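Local coordinates for lectin 2 (Agrocybe aegerita, PDB 4TQM), which binds sugars as a fungal lectin, holding N-acetylglucosamine and galactose at sites around the rim of a seven-bladed beta-propeller, at residues Gln7-Pro12 with Val395-Asn400; Phe41-Asn46 with Asn91-Pro96; Ala80-Ser85 with Lys98-Asn103. The protein carries 1 engineered substitution. All coordinates share one frame; numbering follows the deposited sequence.

Contact 1 (Gln7-Pro12 with Val395-Asn400); sequences QDLPIP and VCWMAN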
loop_
_atom_site.group_PDB
_atom_site.type_symbol
_atom_site.label_atom_id
_atom_site.label_comp_id
_atom_site.label_asym_id
_atom_site.label_seq_id
_atom_site.Cartn_x
_atom_site.Cartn_y
_atom_site.Cartn_z
ATOM N N GLN A 7 4.836 2.376 0.478
ATOM C CA GLN A 7 4.504 3.661 1.079
ATOM C C GLN A 7 3.137 4.148 0.608
ATOM O O GLN A 7 2.368 4.700 1.396
ATOM C CB GLN A 7 5.592 4.703 0.786
ATOM C CG GLN A 7 6.971 4.320 1.328
ATOM C CD GLN A 7 8.044 5.347 1.013
ATOM O OE1 GLN A 7 9.232 5.019 0.940
ATOM N NE2 GLN A 7 7.637 6.600 0.839
ATOM N N ASP A 8 2.830 3.929 -0.668
ATOM C CA ASP A 8 1.534 4.330 -1.216
ATOM C C ASP A 8 0.414 3.376 -0.801
ATOM O O ASP A 8 -0.731 3.795 -0.629
ATOM C CB ASP A 8 1.593 4.435 -2.742
ATOM C CG ASP A 8 2.564 5.502 -3.218
ATOM O OD1 ASP A 8 2.912 6.396 -2.415
ATOM O OD2 ASP A 8 2.975 5.451 -4.398
ATOM N N LEU A 9 0.749 2.096 -0.652
ATOM C CA LEU A 9 -0.221 1.084 -0.235
ATOM C C LEU A 9 0.310 0.255 0.937
ATOM O O LEU A 9 0.734 -0.889 0.756
ATOM C CB LEU A 9 -0.587 0.173 -1.410
ATOM C CG LEU A 9 -1.214 0.862 -2.626
ATOM C CD1 LEU A 9 -1.364 -0.104 -3.794
ATOM C CD2 LEU A 9 -2.561 1.471 -2.259
ATOM N N PRO A 10 0.285 0.833 2.150
ATOM C CA PRO A 10 0.809 0.162 3.347
ATOM C C PRO A 10 -0.056 -1.014 3.785
ATOM O O PRO A 10 0.392 -1.848 4.572
ATOM C CB PRO A 10 0.785 1.266 4.407
ATOM C CG PRO A 10 -0.253 2.221 3.938
ATOM C CD PRO A 10 -0.201 2.192 2.445
ATOM N N ILE A 11 -1.280 -1.079 3.274
ATOM C CA ILE A 11 -2.192 -2.160 3.620
ATOM C C ILE A 11 -2.284 -3.171 2.483
ATOM O O ILE A 11 -2.811 -2.863 1.414
ATOM C CB ILE A 11 -3.597 -1.619 3.932
ATOM C CG1 ILE A 11 -3.509 -0.486 4.959
ATOM C CG2 ILE A 11 -4.507 -2.742 4.422
ATOM C CD1 ILE A 11 -4.813 0.245 5.181
ATOM N N PRO A 12 -1.765 -4.387 2.709
ATOM C CA PRO A 12 -1.855 -5.427 1.680
ATOM C C PRO A 12 -3.304 -5.846 1.484
ATOM O O PRO A 12 -4.030 -6.041 2.459
ATOM C CB PRO A 12 -1.051 -6.589 2.276
ATOM C CG PRO A 12 -0.231 -5.987 3.378
ATOM C CD PRO A 12 -1.049 -4.854 3.907
ATOM N N VAL A 395 -8.897 9.999 4.972
ATOM C CA VAL A 395 -8.067 8.931 4.420
ATOM C C VAL A 395 -8.932 7.755 3.986
ATOM O O VAL A 395 -9.639 7.179 4.800
ATOM C CB VAL A 395 -7.030 8.419 5.448
ATOM C CG1 VAL A 395 -6.057 7.453 4.785
ATOM C CG2 VAL A 395 -6.274 9.576 6.085
ATOM N N CYS A 396 -8.879 7.393 2.708
ATOM C CA CYS A 396 -9.647 6.244 2.231
ATOM C C CYS A 396 -8.749 5.088 1.814
ATOM O O CYS A 396 -7.788 5.272 1.064
ATOM C CB CYS A 396 -10.569 6.638 1.075
ATOM S SG CYS A 396 -11.985 7.650 1.568
ATOM N N TRP A 397 -9.067 3.898 2.313
ATOM C CA TRP A 397 -8.321 2.693 1.982
ATOM C C TRP A 397 -9.260 1.595 1.505
ATOM O O TRP A 397 -10.444 1.574 1.858
ATOM C CB TRP A 397 -7.572 2.158 3.205
ATOM C CG TRP A 397 -6.472 3.021 3.740
ATOM C CD1 TRP A 397 -6.388 3.555 4.992
ATOM C CD2 TRP A 397 -5.284 3.427 3.050
ATOM N NE1 TRP A 397 -5.227 4.273 5.123
ATOM C CE2 TRP A 397 -4.530 4.213 3.944
ATOM C CE3 TRP A 397 -4.784 3.206 1.762
ATOM C CZ2 TRP A 397 -3.307 4.781 3.593
ATOM C CZ3 TRP A 397 -3.570 3.773 1.413
ATOM C CH2 TRP A 397 -2.845 4.551 2.326
ATOM N N MET A 398 -8.719 0.679 0.710
ATOM C CA MET A 398 -9.363 -0.601 0.470
ATOM C C MET A 398 -8.689 -1.616 1.387
ATOM O O MET A 398 -7.469 -1.593 1.556
ATOM C CB MET A 398 -9.225 -1.022 -0.992
ATOM C CG MET A 398 -9.916 -0.087 -1.969
ATOM S SD MET A 398 -11.656 0.155 -1.562
ATOM C CE MET A 398 -12.314 -1.483 -1.883
ATOM N N ALA A 399 -9.481 -2.494 1.991
ATOM C CA ALA A 399 -8.941 -3.470 2.930
ATOM C C ALA A 399 -9.853 -4.683 3.051
ATOM O O ALA A 399 -11.064 -4.584 2.839
ATOM C CB ALA A 399 -8.735 -2.828 4.296
ATOM N N ASN A 400 -9.269 -5.827 3.388
ATOM C CA ASN A 400 -10.059 -7.026 3.644
ATOM C C ASN A 400 -10.356 -7.158 5.134
ATOM O O ASN A 400 -9.534 -7.671 5.895
ATOM C CB ASN A 400 -9.333 -8.277 3.143
ATOM C CG ASN A 400 -8.956 -8.189 1.678
ATOM O OD1 ASN A 400 -7.824 -7.838 1.337
ATOM N ND2 ASN A 400 -9.903 -8.508 0.801
HETATM O O HOH W 1 -5.354 -0.800 0.336
HETATM O O HOH W 2 -6.457 -5.937 3.765
#
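Ile11 and Ala399 are the nearest CA pair, 6.9 Å apart; the irregular segment Asp8-Pro12 runs 11° from the direction of Trp397-Asn400, at a spacing that leaves side chains and water to fill the gap. The indole of Trp397 carries most of the contact. Ile11 lays its terminal methyl over one face in a CH-pi contact, with CD1 3.7 Å from the centroid of the five-membered ring; CG1 stands beside the backbone N (chi1 -51°) and the chain runs on extended, which brings the methyl over the indole. The other branch of Ile11 meets the strand itself, CG2 lying 4.2 Å from CB of Ala399. Pro10 crosses the indole at about a right angle and sets its CD 3.5 Å from CH2 of Trp397. At the ring edge, Asp8 O lies in the plane of the indole, 3.5 Å from CZ3. Two waters span the rest: one donates to Met398 O at 2.6 Å and weakly to Ile11 O, the other links Pro12 O to Asn400 N. Trp397 NE1 is held by Arg61 O. In the propeller, strand 395-399 is the inner strand of the blade completed by the N-terminal strands 20-24, 29-32 and 41-44, and the 7-12 loop lies near the centre of the propeller, touching strands 60-64 (Leu62), 117-121 (Tyr119) and 339-343 (Phe341).

Contact 2 (Phe41-Asn46 with Asn91-Pro96); sequences FLAVKN and NTFADP. With NAG (2-acetamido-2-deoxy-beta-D-glucopyranose), chain B.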
loop_
_atom_site.group_PDB
_atom_site.type_symbol
_atom_site.label_atom_id
_atom_site.label_comp_id
_atom_site.label_asym_id
_atom_site.label_seq_id
_atom_site.Cartn_x
_atom_site.Cartn_y
_atom_site.Cartn_z
ATOM N N PHE A 41 -21.595 2.941 7.100
ATOM C CA PHE A 41 -22.043 3.377 8.417
ATOM C C PHE A 41 -20.870 3.883 9.245
ATOM O O PHE A 41 -19.726 3.476 9.030
ATOM C CB PHE A 41 -22.757 2.238 9.150
ATOM C CG PHE A 41 -21.835 1.161 9.641
ATOM C CD1 PHE A 41 -21.336 0.204 8.769
ATOM C CD2 PHE A 41 -21.466 1.103 10.974
ATOM C CE1 PHE A 41 -20.486 -0.785 9.219
ATOM C CE2 PHE A 41 -20.617 0.117 11.431
ATOM C CZ PHE A 41 -20.124 -0.829 10.552
ATOM N N LEU A 42 -21.167 4.774 10.187
ATOM C CA LEU A 42 -20.153 5.336 11.071
ATOM C C LEU A 42 -19.885 4.373 12.224
ATOM O O LEU A 42 -20.707 4.233 13.130
ATOM C CB LEU A 42 -20.615 6.693 11.608
ATOM C CG LEU A 42 -19.668 7.447 12.541
ATOM C CD1 LEU A 42 -18.417 7.894 11.798
ATOM C CD2 LEU A 42 -20.378 8.640 13.168
ATOM N N ALA A 43 -18.731 3.715 12.184
ATOM C CA ALA A 43 -18.430 2.636 13.124
ATOM C C ALA A 43 -17.757 3.124 14.403
ATOM O O ALA A 43 -18.081 2.665 15.499
ATOM C CB ALA A 43 -17.572 1.574 12.449
ATOM N N VAL A 44 -16.802 4.037 14.258
ATOM C CA VAL A 44 -16.073 4.566 15.405
ATOM C C VAL A 44 -16.035 6.089 15.344
ATOM O O VAL A 44 -15.609 6.661 14.343
ATOM C CB VAL A 44 -14.622 4.034 15.450
ATOM C CG1 VAL A 44 -13.921 4.509 16.715
ATOM C CG2 VAL A 44 -14.602 2.511 15.369
ATOM N N LYS A 45 -16.485 6.746 16.408
ATOM C CA LYS A 45 -16.434 8.203 16.462
ATOM C C LYS A 45 -15.075 8.657 16.982
ATOM O O LYS A 45 -14.959 9.204 18.081
ATOM C CB LYS A 45 -17.578 8.762 17.313
ATOM C CG LYS A 45 -18.947 8.565 16.675
ATOM C CD LYS A 45 -20.063 9.164 17.517
ATOM C CE LYS A 45 -21.395 9.098 16.779
ATOM N NZ LYS A 45 -22.522 9.643 17.590
ATOM N N ASN A 46 -14.049 8.416 16.172
ATOM C CA ASN A 46 -12.671 8.704 16.538
ATOM C C ASN A 46 -11.808 8.559 15.290
ATOM O O ASN A 46 -12.338 8.343 14.198
ATOM C CB ASN A 46 -12.202 7.740 17.633
ATOM C CG ASN A 46 -11.099 8.327 18.499
ATOM O OD1 ASN A 46 -10.174 8.973 18.002
ATOM N ND2 ASN A 46 -11.199 8.105 19.806
ATOM N N ASN A 91 -20.266 -6.963 12.400
ATOM C CA ASN A 91 -20.228 -5.644 11.771
ATOM C C ASN A 91 -20.163 -4.489 12.776
ATOM O O ASN A 91 -20.825 -3.465 12.604
ATOM C CB ASN A 91 -21.421 -5.466 10.820
ATOM C CG ASN A 91 -21.214 -4.341 9.824
ATOM O OD1 ASN A 91 -20.084 -4.050 9.419
ATOM N ND2 ASN A 91 -22.306 -3.698 9.425
ATOM N N THR A 92 -19.376 -4.661 13.837
ATOM C CA THR A 92 -19.151 -3.584 14.802
ATOM C C THR A 92 -17.670 -3.436 15.151
ATOM O O THR A 92 -16.922 -4.413 15.150
ATOM C CB THR A 92 -19.951 -3.786 16.114
ATOM O OG1 THR A 92 -19.437 -4.919 16.826
ATOM C CG2 THR A 92 -21.435 -3.988 15.833
ATOM N N PHE A 93 -17.258 -2.207 15.452
ATOM C CA PHE A 93 -15.898 -1.940 15.909
ATOM C C PHE A 93 -15.912 -1.282 17.286
ATOM O O PHE A 93 -16.824 -0.523 17.610
ATOM C CB PHE A 93 -15.149 -1.055 14.907
ATOM C CG PHE A 93 -14.791 -1.758 13.629
ATOM C CD1 PHE A 93 -13.499 -2.212 13.410
ATOM C CD2 PHE A 93 -15.746 -1.973 12.649
ATOM C CE1 PHE A 93 -13.167 -2.864 12.236
ATOM C CE2 PHE A 93 -15.419 -2.625 11.472
ATOM C CZ PHE A 93 -14.129 -3.069 11.268
ATOM N N ALA A 94 -14.894 -1.578 18.088
ATOM C CA ALA A 94 -14.801 -1.048 19.445
ATOM C C ALA A 94 -14.690 0.476 19.465
ATOM O O ALA A 94 -13.922 1.066 18.706
ATOM C CB ALA A 94 -13.626 -1.678 20.182
ATOM N N ASP A 95 -15.470 1.098 20.342
ATOM C CA ASP A 95 -15.472 2.545 20.508
ATOM C C ASP A 95 -15.763 2.821 21.979
ATOM O O ASP A 95 -16.835 2.470 22.473
ATOM C CB ASP A 95 -16.559 3.166 19.628
ATOM C CG ASP A 95 -16.437 4.678 19.514
ATOM O OD1 ASP A 95 -15.659 5.285 20.279
ATOM O OD2 ASP A 95 -17.137 5.264 18.658
ATOM N N PRO A 96 -14.813 3.449 22.694
ATOM C CA PRO A 96 -13.536 4.012 22.236
ATOM C C PRO A 96 -12.460 2.960 21.970
ATOM O O PRO A 96 -12.597 1.818 22.411
ATOM C CB PRO A 96 -13.113 4.887 23.419
ATOM C CG PRO A 96 -13.671 4.177 24.601
ATOM C CD PRO A 96 -15.000 3.633 24.145
HETATM C C1 NAG B . -6.288 11.978 21.767
HETATM C C2 NAG B . -6.441 11.037 20.574
HETATM C C3 NAG B . -7.870 10.522 20.471
HETATM C C4 NAG B . -8.301 9.931 21.808
HETATM C C5 NAG B . -8.130 10.984 22.897
HETATM C C6 NAG B . -8.548 10.455 24.263
HETATM C C7 NAG B . -4.819 11.564 18.863
HETATM C C8 NAG B . -4.513 12.250 17.563
HETATM N N2 NAG B . -6.051 11.710 19.347
HETATM O O3 NAG B . -7.950 9.547 19.460
HETATM O O4 NAG B . -9.644 9.505 21.746
HETATM O O5 NAG B . -6.775 11.381 22.955
HETATM O O6 NAG B . -7.672 9.413 24.633
HETATM O O7 NAG B . -3.956 10.909 19.445
HETATM O O HOH W 3 -18.939 -0.287 15.160
HETATM O O HOH W 4 -19.131 4.106 17.585
HETATM O O HOH W 5 -13.874 7.164 21.007
#
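Phe41 and Asn91 meet from opposite directions, the amide plane turned 72° from the phenyl plane, with Asn91 OD1 3.3 Å from CE1 of Phe41. Phe41 CG stands between the backbone N and the carbonyl carbon, which turns the ring toward the loop. Further along, Val44 and Phe93 cross at about a right angle: CG2 of the valine rests 3.6 Å from CB of the phenylalanine, while Ala43 CB touches the Phe93 ring at CD2. The other valine branch, CG1, lies against the carboxylate carbon of Asp95, 3.8 Å from its CG. That carboxylate is the polar centre of the contact. With CG anti to the backbone N (chi1 -168°), Asp95 reaches across to accept the Lys45 N-H at OD2, 2.8 Å away and nearly straight at 167°, the donor standing well out of the carboxylate plane. A water also donates to OD2 and to Ala43 O, so OD2 has two partners. Through OD1, 2.7 Å from another water, Asp95 is tied to Asn46 ND2. Asn46 in turn grips N-acetylglucosamine of chain B: the sugar O3 donates to OD1 at 2.7 Å, and ND2 donates to O4 at 2.9 Å. Asp95 is thus a second-shell residue for a sugar site completed by Gly52 O, Trp54 NE1 and Asn79 N. Ala43 and Val44 form a classic beta bulge opposite Val29, and Lys45 centres an inverse gamma turn. The contact joins two blades: strand 41-44 is the outer edge of one, and the 91-96 loop connects strands 82-85 and 98-101 of the next, with Phe93 packed on Ile31 and Ile74.

Contact 3 (Ala80-Ser85 with Lys98-Asn103); sequences AGVYVS and KMVIAN. With NAG (2-acetamido-2-deoxy-beta-D-glucopyranose), chain C; NAG (2-acetamido-2-deoxy-beta-D-glucopyranose), chain B.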
loop_
_atom_site.group_PDB
_atom_site.type_symbol
_atom_site.label_atom_id
_atom_site.label_comp_id
_atom_site.label_asym_id
_atom_site.label_seq_id
_atom_site.Cartn_x
_atom_site.Cartn_y
_atom_site.Cartn_z
ATOM N N ALA A 80 -0.189 10.407 21.647
ATOM C CA ALA A 80 0.382 9.789 22.839
ATOM C C ALA A 80 0.762 8.323 22.630
ATOM O O ALA A 80 1.344 7.693 23.517
ATOM C CB ALA A 80 -0.567 9.936 24.025
ATOM N N GLY A 81 0.440 7.784 21.456
ATOM C CA GLY A 81 0.768 6.404 21.147
ATOM C C GLY A 81 -0.104 5.806 20.060
ATOM O O GLY A 81 -0.691 6.528 19.251
ATOM N N VAL A 82 -0.188 4.480 20.037
ATOM C CA VAL A 82 -0.994 3.791 19.038
ATOM C C VAL A 82 -2.343 3.353 19.610
ATOM O O VAL A 82 -2.405 2.742 20.678
ATOM C CB VAL A 82 -0.254 2.570 18.463
ATOM C CG1 VAL A 82 -1.095 1.892 17.390
ATOM C CG2 VAL A 82 1.100 2.990 17.898
ATOM N N TYR A 83 -3.416 3.677 18.893
ATOM C CA TYR A 83 -4.771 3.318 19.292
ATOM C C TYR A 83 -5.324 2.224 18.390
ATOM O O TYR A 83 -5.083 2.225 17.183
ATOM C CB TYR A 83 -5.683 4.539 19.218
ATOM C CG TYR A 83 -5.343 5.613 20.220
ATOM C CD1 TYR A 83 -6.059 5.735 21.405
ATOM C CD2 TYR A 83 -4.305 6.505 19.985
ATOM C CE1 TYR A 83 -5.753 6.716 22.325
ATOM C CE2 TYR A 83 -3.990 7.488 20.901
ATOM C CZ TYR A 83 -4.718 7.591 22.068
ATOM O OH TYR A 83 -4.409 8.572 22.981
ATOM N N VAL A 84 -6.070 1.294 18.978
ATOM C CA VAL A 84 -6.652 0.193 18.224
ATOM C C VAL A 84 -8.131 0.005 18.567
ATOM O O VAL A 84 -8.484 -0.200 19.727
ATOM C CB VAL A 84 -5.907 -1.136 18.490
ATOM C CG1 VAL A 84 -6.537 -2.269 17.687
ATOM C CG2 VAL A 84 -4.420 -1.007 18.156
ATOM N N SER A 85 -8.984 0.100 17.550
ATOM C CA SER A 85 -10.388 -0.281 17.660
ATOM C C SER A 85 -10.569 -1.653 17.025
ATOM O O SER A 85 -10.603 -1.785 15.797
ATOM C CB SER A 85 -11.296 0.740 16.967
ATOM O OG SER A 85 -11.529 1.873 17.788
ATOM N N LYS A 98 -8.460 1.396 22.291
ATOM C CA LYS A 98 -7.503 1.271 23.383
ATOM C C LYS A 98 -6.120 1.689 22.903
ATOM O O LYS A 98 -5.737 1.387 21.770
ATOM C CB LYS A 98 -7.466 -0.172 23.893
ATOM C CG LYS A 98 -8.561 -0.509 24.908
ATOM C CD LYS A 98 -8.865 -2.002 24.944
ATOM C CE LYS A 98 -7.600 -2.850 24.896
ATOM N NZ LYS A 98 -6.704 -2.632 26.066
ATOM N N MET A 99 -5.375 2.396 23.749
ATOM C CA MET A 99 -3.981 2.683 23.432
ATOM C C MET A 99 -3.122 1.492 23.812
ATOM O O MET A 99 -2.983 1.170 24.992
ATOM C CB MET A 99 -3.457 3.924 24.147
ATOM C CG MET A 99 -1.947 4.083 23.947
ATOM S SD MET A 99 -1.211 5.450 24.839
ATOM C CE MET A 99 -2.084 6.803 24.078
ATOM N N VAL A 100 -2.534 0.850 22.810
ATOM C CA VAL A 100 -1.834 -0.407 23.029
ATOM C C VAL A 100 -0.348 -0.213 23.315
ATOM O O VAL A 100 0.306 -1.102 23.862
ATOM C CB VAL A 100 -2.038 -1.366 21.844
ATOM C CG1 VAL A 100 -3.508 -1.730 21.720
ATOM C CG2 VAL A 100 -1.535 -0.735 20.553
ATOM N N ILE A 101 0.178 0.954 22.955
ATOM C CA ILE A 101 1.580 1.261 23.216
ATOM C C ILE A 101 1.840 2.766 23.181
ATOM O O ILE A 101 1.346 3.474 22.299
ATOM C CB ILE A 101 2.522 0.516 22.224
ATOM C CG1 ILE A 101 3.993 0.773 22.568
ATOM C CG2 ILE A 101 2.222 0.907 20.784
ATOM C CD1 ILE A 101 4.960 0.091 21.622
ATOM N N ALA A 102 2.607 3.249 24.154
ATOM C CA ALA A 102 2.984 4.658 24.215
ATOM C C ALA A 102 4.263 4.929 23.422
ATOM O O ALA A 102 5.267 5.389 23.977
ATOM C CB ALA A 102 3.150 5.099 25.659
ATOM N N ASN A 103 4.222 4.638 22.125
ATOM C CA ASN A 103 5.340 4.938 21.230
ATOM C C ASN A 103 4.834 5.044 19.791
ATOM O O ASN A 103 3.630 4.915 19.548
ATOM C CB ASN A 103 6.437 3.874 21.355
ATOM C CG ASN A 103 7.826 4.423 21.054
ATOM O OD1 ASN A 103 8.013 5.204 20.122
ATOM N ND2 ASN A 103 8.808 4.016 21.852
HETATM C C1 NAG C . 13.486 7.547 19.433
HETATM C C2 NAG C . 12.389 6.814 18.669
HETATM C C3 NAG C . 11.434 6.169 19.665
HETATM C C4 NAG C . 12.221 5.256 20.597
HETATM C C5 NAG C . 13.355 6.026 21.269
HETATM C C6 NAG C . 14.209 5.079 22.109
HETATM C C7 NAG C . 11.963 7.789 16.472
HETATM C C8 NAG C . 11.118 8.733 15.667
HETATM N N2 NAG C . 11.695 7.727 17.776
HETATM O O3 NAG C . 10.437 5.432 18.993
HETATM O O4 NAG C . 11.373 4.697 21.579
HETATM O O5 NAG C . 14.170 6.669 20.308
HETATM O O6 NAG C . 15.284 5.785 22.686
HETATM O O7 NAG C . 12.851 7.133 15.923
HETATM C C1 NAG B . -6.288 11.978 21.767
HETATM C C2 NAG B . -6.441 11.037 20.574
HETATM C C3 NAG B . -7.870 10.522 20.471
HETATM C C4 NAG B . -8.301 9.931 21.808
HETATM C C5 NAG B . -8.130 10.984 22.897
HETATM C C6 NAG B . -8.548 10.455 24.263
HETATM C C7 NAG B . -4.819 11.564 18.863
HETATM C C8 NAG B . -4.513 12.250 17.563
HETATM N N2 NAG B . -6.051 11.710 19.347
HETATM O O3 NAG B . -7.950 9.547 19.460
HETATM O O4 NAG B . -9.644 9.505 21.746
HETATM O O5 NAG B . -6.775 11.381 22.955
HETATM O O6 NAG B . -7.672 9.413 24.633
HETATM O O7 NAG B . -3.956 10.909 19.445
#
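Tyr83 and Met99, a non-hydrogen-bonded antiparallel pair, make the close-packed face of this contact. Met99 CB sits over one face of the tyrosine ring, 4.0 Å above its plane and toward the rim, while SD forms an oblique Met-aromatic contact, 5.4 Å from the centroid. The chain then bends (chi3 -62°), bringing CE against Tyr83 CZ (3.4 Å) and Ala80 CB (3.5 Å). Bound galactose touches Ala80 and Tyr83. Gly81 is equally confined: its CA lies 3.2 Å from Ile101 O, at backbone angles that call for glycine. On the face of Val82 and Val84, Val84 CG2 meets Val100 CG1 at 3.7 Å, the side chains crossing at about a right angle, and Val82 lies side by side with Ile101. The solvent side is looser: Ile101 directs its end away and Lys98 is exposed. Four backbone bonds join the strands: Val82 N to Ile101 O, Val100 N to Val82 O, Val84 N to Lys98 O and Lys98 N to Val84 O. At the far end Asn103 grips N-acetylglucosamine of chain C, ND2 to O4 at 2.7 Å. Strands 82-85 and 98-101 are the two outer antiparallel strands of a propeller blade, 82-85 lying between 98-101 and 73-77.

Contacts 2 and 3 are neighbours, their centres 16 Å apart, and share the N-acetylglucosamine of chain B: Asn46 of contact 2 bonds to it, while Tyr83 of contact 3 comes no nearer than 3.7 Å, from OH to the sugar O5. They also touch: Ala94 O lies 2.7 Å from Ser85 OG, a probable hydrogen bond. Asn103 repeats toward the chain C sugar the O3 and O4 pairing of Asn46, each asparagine closing an inverse gamma turn, consistent with equivalent inter-blade sites. Bound galactose is about 4 Å from the Ala80 side chain. Contact 1 lies inward, about 19 Å and 20 Å by centres from contacts 2 and 3, and reaches the same blade as contact 2.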